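Local coordinates for glutathione S-transferase (Legionella pneumophila subsp. pneumophila str. Philadelphia 1, PDB 3NIV), which transfers glutathione to electrophilic substrates as a glutathione S-transferase, and as a zeta-class member probably also isomerises maleylacetoacetate, at the interface of chains A and B. Numbering follows the deposited sequence. Chains: chain A/B, Glutathione S-transferase.

Contact 1: the interface of chains A and B. Residues chain A 71, 74, 97; chain B 74, 94, 97, 101.
A:Lys97 and B:Asp74 meet across the subunit boundary in a ring of alternating charge that their two-fold counterparts, A:Asp74 and B:Lys97, complete. The ammonium NZ of A:Lys97 lies 3.3 Å from the carboxylate OD2 of B:Asp74, a salt bridge whose hydrogen bond is weak. The same NZ stands 3.1 Å from OD2 of A:Asp74 in its own chain, which makes this lysine a bridge between the two acids. On the other side of the ring, NZ of B:Lys97 is 3.7 Å from OD2 of A:Asp74 and 4.0 Å from OD1 of B:Asp74, a looser version of the same pairing. In both crossed pairs the lysine runs at about a right angle to the aspartate. B:Lys97 begins with CG trans to its backbone N (chi1 -159°), then bends twice before its CE and NZ come up to A:Asp74. The two OD2 atoms of A:Asp74 and B:Asp74 are 4.6 Å apart, a closeness of like charges that the flanking ammonium groups would be expected to offset.

Apolar contact flanks the ring, where the methyl CB of A:Ala71 rests 3.8 Å from CD1 of B:Leu101. The same methyl is in van der Waals proximity to the carbonyl O of B:Ala94, at 3.7 Å.

In the fold, helix 69-79 of the N-terminal thioredoxin-like domain here packs against helix 90-106 of the partner's helical domain.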
loop_
_atom_site.group_PDB
_atom_site.type_symbol
_atom_site.label_atom_id
_atom_site.label_comp_id
_atom_site.label_asym_id
_atom_site.label_seq_id
_atom_site.Cartn_x
_atom_site.Cartn_y
_atom_site.Cartn_z
ATOM N N ALA A 71 -4.273 -5.914 -3.368
ATOM C CA ALA A 71 -5.617 -6.028 -3.914
ATOM C C ALA A 71 -5.912 -7.451 -4.342
ATOM O O ALA A 71 -6.988 -7.965 -4.085
ATOM C CB ALA A 71 -5.812 -5.072 -5.090
ATOM N N ASP A 74 -6.528 -9.644 -1.215
ATOM C CA ASP A 74 -7.820 -9.374 -0.594
ATOM C C ASP A 74 -8.970 -10.004 -1.380
ATOM O O ASP A 74 -9.953 -10.468 -0.799
ATOM C CB ASP A 74 -8.028 -7.865 -0.428
ATOM C CG ASP A 74 -7.350 -7.310 0.826
ATOM O OD1 ASP A 74 -6.929 -8.105 1.700
ATOM O OD2 ASP A 74 -7.247 -6.070 0.948
ATOM N N LYS A 97 -2.932 -5.802 9.149
ATOM C CA LYS A 97 -2.968 -5.155 7.840
ATOM C C LYS A 97 -1.970 -4.017 7.759
ATOM O O LYS A 97 -1.205 -3.906 6.799
ATOM C CB LYS A 97 -4.355 -4.589 7.592
ATOM C CG LYS A 97 -4.910 -4.889 6.221
ATOM C CD LYS A 97 -5.793 -6.134 6.248
ATOM C CE LYS A 97 -6.991 -5.973 5.314
ATOM N NZ LYS A 97 -6.585 -5.690 3.903
ATOM N N ASP B 74 -9.971 0.628 6.271
ATOM C CA ASP B 74 -10.507 -0.735 6.279
ATOM C C ASP B 74 -11.166 -1.063 7.613
ATOM O O ASP B 74 -12.137 -1.829 7.674
ATOM C CB ASP B 74 -9.415 -1.766 5.969
ATOM C CG ASP B 74 -9.336 -2.112 4.482
ATOM O OD1 ASP B 74 -10.131 -1.563 3.673
ATOM O OD2 ASP B 74 -8.472 -2.939 4.120
ATOM N N ALA B 94 -12.214 -5.369 -5.554
ATOM C CA ALA B 94 -10.763 -5.536 -5.659
ATOM C C ALA B 94 -10.151 -4.522 -6.619
ATOM O O ALA B 94 -9.102 -3.946 -6.345
ATOM C CB ALA B 94 -10.415 -6.957 -6.096
ATOM N N LYS B 97 -9.933 -1.211 -5.104
ATOM C CA LYS B 97 -8.889 -1.350 -4.100
ATOM C C LYS B 97 -7.522 -1.107 -4.730
ATOM O O LYS B 97 -6.695 -0.376 -4.184
ATOM C CB LYS B 97 -8.932 -2.750 -3.487
ATOM C CG LYS B 97 -8.271 -2.841 -2.134
ATOM C CD LYS B 97 -9.293 -2.772 -1.012
ATOM C CE LYS B 97 -9.796 -4.162 -0.665
ATOM N NZ LYS B 97 -10.452 -4.184 0.673
ATOM N N LEU B 101 -4.530 1.607 -4.320
ATOM C CA LEU B 101 -3.142 1.217 -4.079
ATOM C C LEU B 101 -2.169 1.883 -5.051
ATOM O O LEU B 101 -1.047 2.188 -4.672
ATOM C CB LEU B 101 -3.002 -0.308 -4.111
ATOM C CG LEU B 101 -3.830 -0.950 -2.997
ATOM C CD1 LEU B 101 -3.890 -2.475 -3.101
ATOM C CD2 LEU B 101 -3.275 -0.512 -1.653
#

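Contact 2: the interface of chains A and B. Residues chain A 88, 90, 93; chain B 78.
The start of helix 90-106 in chain A, with the loop just before it, receives B:Glu78 from near the end of helix 69-79 of the other subunit. A:Lys93 carries the ionic part of the contact: its ammonium NZ is 3.3 Å from OE1 of the B:Glu78 carboxylate, forming a salt bridge. OE2 of the same carboxylate is 3.6 Å from that NZ, so the lysine end addresses both oxygens, though unevenly. The side chains cross at about a right angle, and CE of A:Lys93 comes to 3.7 Å from the carboxylate carbon CD of B:Glu78.

The glutamate reaches outward because its CG points away from the backbone N (chi1 174°), while a bend at chi2 turns the carboxylate toward the lysine. A:Lys93 bends at chi2 and chi3 to bring its end round to the acid. Beside them, CG of A:Pro90 lies 4.1 Å from OE2 of B:Glu78, and the ring crosses the glutamate chain at about a right angle. The backbone O of A:Lys88 is a similarly loose neighbour, 4.0 Å from OE2 of B:Glu78.

With its twin across the two-fold axis, this pairing of opposite charges links the N-terminal domain of one subunit to the helical domain of the other and probably contributes to the dimer typical of glutathione transferases.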
loop_
_atom_site.group_PDB
_atom_site.type_symbol
_atom_site.label_atom_id
_atom_site.label_comp_id
_atom_site.label_asym_id
_atom_site.label_seq_id
_atom_site.Cartn_x
_atom_site.Cartn_y
_atom_site.Cartn_z
ATOM N N LYS A 88 -10.462 -12.554 13.074
ATOM C CA LYS A 88 -11.808 -11.990 12.977
ATOM C C LYS A 88 -11.942 -10.626 13.664
ATOM O O LYS A 88 -12.584 -9.722 13.133
ATOM C CB LYS A 88 -12.855 -12.971 13.510
ATOM C CG LYS A 88 -13.274 -14.050 12.510
ATOM C CD LYS A 88 -14.237 -15.035 13.154
ATOM C CE LYS A 88 -14.298 -16.346 12.385
ATOM N NZ LYS A 88 -14.975 -17.405 13.197
ATOM N N PRO A 90 -11.985 -7.152 14.413
ATOM C CA PRO A 90 -11.811 -6.001 13.529
ATOM C C PRO A 90 -10.556 -5.204 13.835
ATOM O O PRO A 90 -9.909 -4.746 12.905
ATOM C CB PRO A 90 -13.055 -5.168 13.819
ATOM C CG PRO A 90 -14.085 -6.195 14.122
ATOM C CD PRO A 90 -13.377 -7.266 14.887
ATOM N N LYS A 93 -7.390 -7.432 12.985
ATOM C CA LYS A 93 -7.340 -7.546 11.545
ATOM C C LYS A 93 -6.702 -6.300 10.955
ATOM O O LYS A 93 -5.826 -6.391 10.101
ATOM C CB LYS A 93 -8.737 -7.761 10.973
ATOM C CG LYS A 93 -8.867 -7.319 9.538
ATOM C CD LYS A 93 -9.784 -8.229 8.745
ATOM C CE LYS A 93 -11.164 -8.285 9.335
ATOM N NZ LYS A 93 -11.932 -9.368 8.667
ATOM N N GLU B 78 -15.082 -1.966 8.226
ATOM C CA GLU B 78 -15.581 -3.170 8.865
ATOM C C GLU B 78 -16.471 -2.788 10.037
ATOM O O GLU B 78 -17.574 -3.303 10.194
ATOM C CB GLU B 78 -14.460 -4.104 9.300
ATOM C CG GLU B 78 -14.989 -5.288 10.081
ATOM C CD GLU B 78 -14.391 -6.603 9.636
ATOM O OE1 GLU B 78 -13.723 -6.627 8.577
ATOM O OE2 GLU B 78 -14.604 -7.611 10.344
#

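Contact 3: the interface of chains A and B. Residues chain A 110, 115, 133, 137; chain B 115, 118-119, 133.
On one face of the A:Trp133 indole lies NE1 of A:Trp137, 3.3 Å above the plane and over its centre; at the rim, in plane, sits the carbonyl O of A:Leu110. The A:Trp137 ring carries CG of A:Leu110 on one face, offset toward the rim, and meets CD1 of A:Trp133 at its edge. CD1 of B:Leu119 covers the rim of one face of B:Trp133.

Aliphatic groups of chain B gather round the benzo rim of A:Trp133, CG of B:Arg118 obliquely above it, 3.5 Å from CZ3. The methylene stem makes the contact; the guanidinium, its plane 53° from the indole, does not stack. CD2 of B:Leu119 comes to the rim from the plane's other side, 3.8 Å from CZ3 of A:Trp133. B:Val115 divides its methyls, CG1 going to CH2 of A:Trp133 and CG2 to CD1 of A:Leu110. CH2 of A:Trp133 and CH2 of B:Trp133 lie 4.0 Å apart.

This aromatic and aliphatic part of the dimer interface joins helix 113-122 of chain B to helix 127-149 of chain A. With chi1 at 170°, A:Trp133 swings its indole away from the backbone N, and a hydrogen bond from NE1 to A:Leu110 O (3.0 Å, 167° at the hydrogen) further fixes its rotation.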
loop_
_atom_site.group_PDB
_atom_site.type_symbol
_atom_site.label_atom_id
_atom_site.label_comp_id
_atom_site.label_asym_id
_atom_site.label_seq_id
_atom_site.Cartn_x
_atom_site.Cartn_y
_atom_site.Cartn_z
ATOM N N LEU A 110 10.083 2.156 -2.167
ATOM C CA LEU A 110 11.354 2.887 -2.212
ATOM C C LEU A 110 12.511 2.129 -2.882
ATOM O O LEU A 110 13.435 2.751 -3.404
ATOM C CB LEU A 110 11.787 3.297 -0.802
ATOM C CG LEU A 110 11.092 4.456 -0.094
ATOM C CD1 LEU A 110 10.788 5.559 -1.100
ATOM C CD2 LEU A 110 9.834 3.992 0.586
ATOM N N VAL A 115 13.026 2.608 -8.906
ATOM C CA VAL A 115 13.529 3.690 -8.070
ATOM C C VAL A 115 15.055 3.714 -8.051
ATOM O O VAL A 115 15.680 4.774 -8.102
ATOM C CB VAL A 115 12.971 3.621 -6.646
ATOM C CG1 VAL A 115 13.445 4.811 -5.849
ATOM C CG2 VAL A 115 11.460 3.613 -6.695
ATOM N N TRP A 133 21.101 3.895 0.341
ATOM C CA TRP A 133 19.687 4.176 0.166
ATOM C C TRP A 133 18.877 2.939 0.530
ATOM O O TRP A 133 18.006 2.970 1.414
ATOM C CB TRP A 133 19.437 4.571 -1.298
ATOM C CG TRP A 133 17.996 4.686 -1.757
ATOM C CD1 TRP A 133 17.210 3.688 -2.250
ATOM C CD2 TRP A 133 17.207 5.886 -1.827
ATOM N NE1 TRP A 133 15.971 4.185 -2.601
ATOM C CE2 TRP A 133 15.950 5.532 -2.356
ATOM C CE3 TRP A 133 17.445 7.223 -1.493
ATOM C CZ2 TRP A 133 14.929 6.463 -2.551
ATOM C CZ3 TRP A 133 16.430 8.150 -1.683
ATOM C CH2 TRP A 133 15.184 7.762 -2.207
ATOM N N TRP A 137 16.035 2.246 3.987
ATOM C CA TRP A 137 14.612 1.978 4.102
ATOM C C TRP A 137 14.400 0.628 4.750
ATOM O O TRP A 137 13.366 0.395 5.383
ATOM C CB TRP A 137 13.896 2.100 2.750
ATOM C CG TRP A 137 14.166 3.417 2.103
ATOM C CD1 TRP A 137 14.790 3.629 0.919
ATOM C CD2 TRP A 137 13.860 4.712 2.632
ATOM N NE1 TRP A 137 14.881 4.964 0.663
ATOM C CE2 TRP A 137 14.322 5.658 1.697
ATOM C CE3 TRP A 137 13.229 5.164 3.798
ATOM C CZ2 TRP A 137 14.175 7.027 1.884
ATOM C CZ3 TRP A 137 13.089 6.519 3.991
ATOM C CH2 TRP A 137 13.563 7.439 3.040
ATOM N N VAL B 115 11.602 11.038 2.107
ATOM C CA VAL B 115 12.316 10.648 0.898
ATOM C C VAL B 115 13.001 11.855 0.255
ATOM O O VAL B 115 14.192 11.818 -0.078
ATOM C CB VAL B 115 11.350 10.010 -0.109
ATOM C CG1 VAL B 115 12.063 9.699 -1.418
ATOM C CG2 VAL B 115 10.733 8.764 0.484
ATOM N N ARG B 118 15.959 12.735 2.107
ATOM C CA ARG B 118 16.994 11.757 1.814
ATOM C C ARG B 118 17.751 12.098 0.532
ATOM O O ARG B 118 18.965 11.924 0.472
ATOM C CB ARG B 118 16.371 10.364 1.693
ATOM C CG ARG B 118 17.371 9.245 1.503
ATOM C CD ARG B 118 18.198 9.035 2.753
ATOM N NE ARG B 118 19.220 8.017 2.537
ATOM C CZ ARG B 118 20.071 7.594 3.464
ATOM N NH1 ARG B 118 20.030 8.104 4.686
ATOM N NH2 ARG B 118 20.965 6.660 3.168
ATOM N N LEU B 119 17.030 12.570 -0.489
ATOM C CA LEU B 119 17.642 12.974 -1.754
ATOM C C LEU B 119 18.602 14.136 -1.554
ATOM O O LEU B 119 19.686 14.171 -2.141
ATOM C CB LEU B 119 16.587 13.371 -2.777
ATOM C CG LEU B 119 15.669 12.261 -3.272
ATOM C CD1 LEU B 119 14.586 12.807 -4.225
ATOM C CD2 LEU B 119 16.488 11.159 -3.925
ATOM N N TRP B 133 11.978 14.693 -9.719
ATOM C CA TRP B 133 11.655 13.446 -9.028
ATOM C C TRP B 133 10.161 13.419 -8.759
ATOM O O TRP B 133 9.435 12.578 -9.290
ATOM C CB TRP B 133 12.445 13.390 -7.713
ATOM C CG TRP B 133 12.140 12.258 -6.745
ATOM C CD1 TRP B 133 11.191 12.252 -5.754
ATOM C CD2 TRP B 133 12.848 11.008 -6.627
ATOM N NE1 TRP B 133 11.248 11.067 -5.054
ATOM C CE2 TRP B 133 12.251 10.288 -5.571
ATOM C CE3 TRP B 133 13.912 10.424 -7.327
ATOM C CZ2 TRP B 133 12.688 9.004 -5.196
ATOM C CZ3 TRP B 133 14.353 9.148 -6.948
ATOM C CH2 TRP B 133 13.738 8.454 -5.897
#

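Contacts 1 and 2 are neighbours, the centres of their C-alpha atoms about 14 Å apart, and they use the same pair of elements: helix 69-79 of one subunit and helix 90-106 of the other. Together they form a mainly charged stretch between the N-terminal domain and the partner's helical domain. Contact 3 lies about 25 Å from contact 1 and 33 Å from contact 2, again between C-alpha centres, and is made entirely by helices of the C-terminal domains. Separated points of attachment of different chemistry, largely ionic at one end and aromatic and aliphatic at the other, may help to fix the orientation of the subunits.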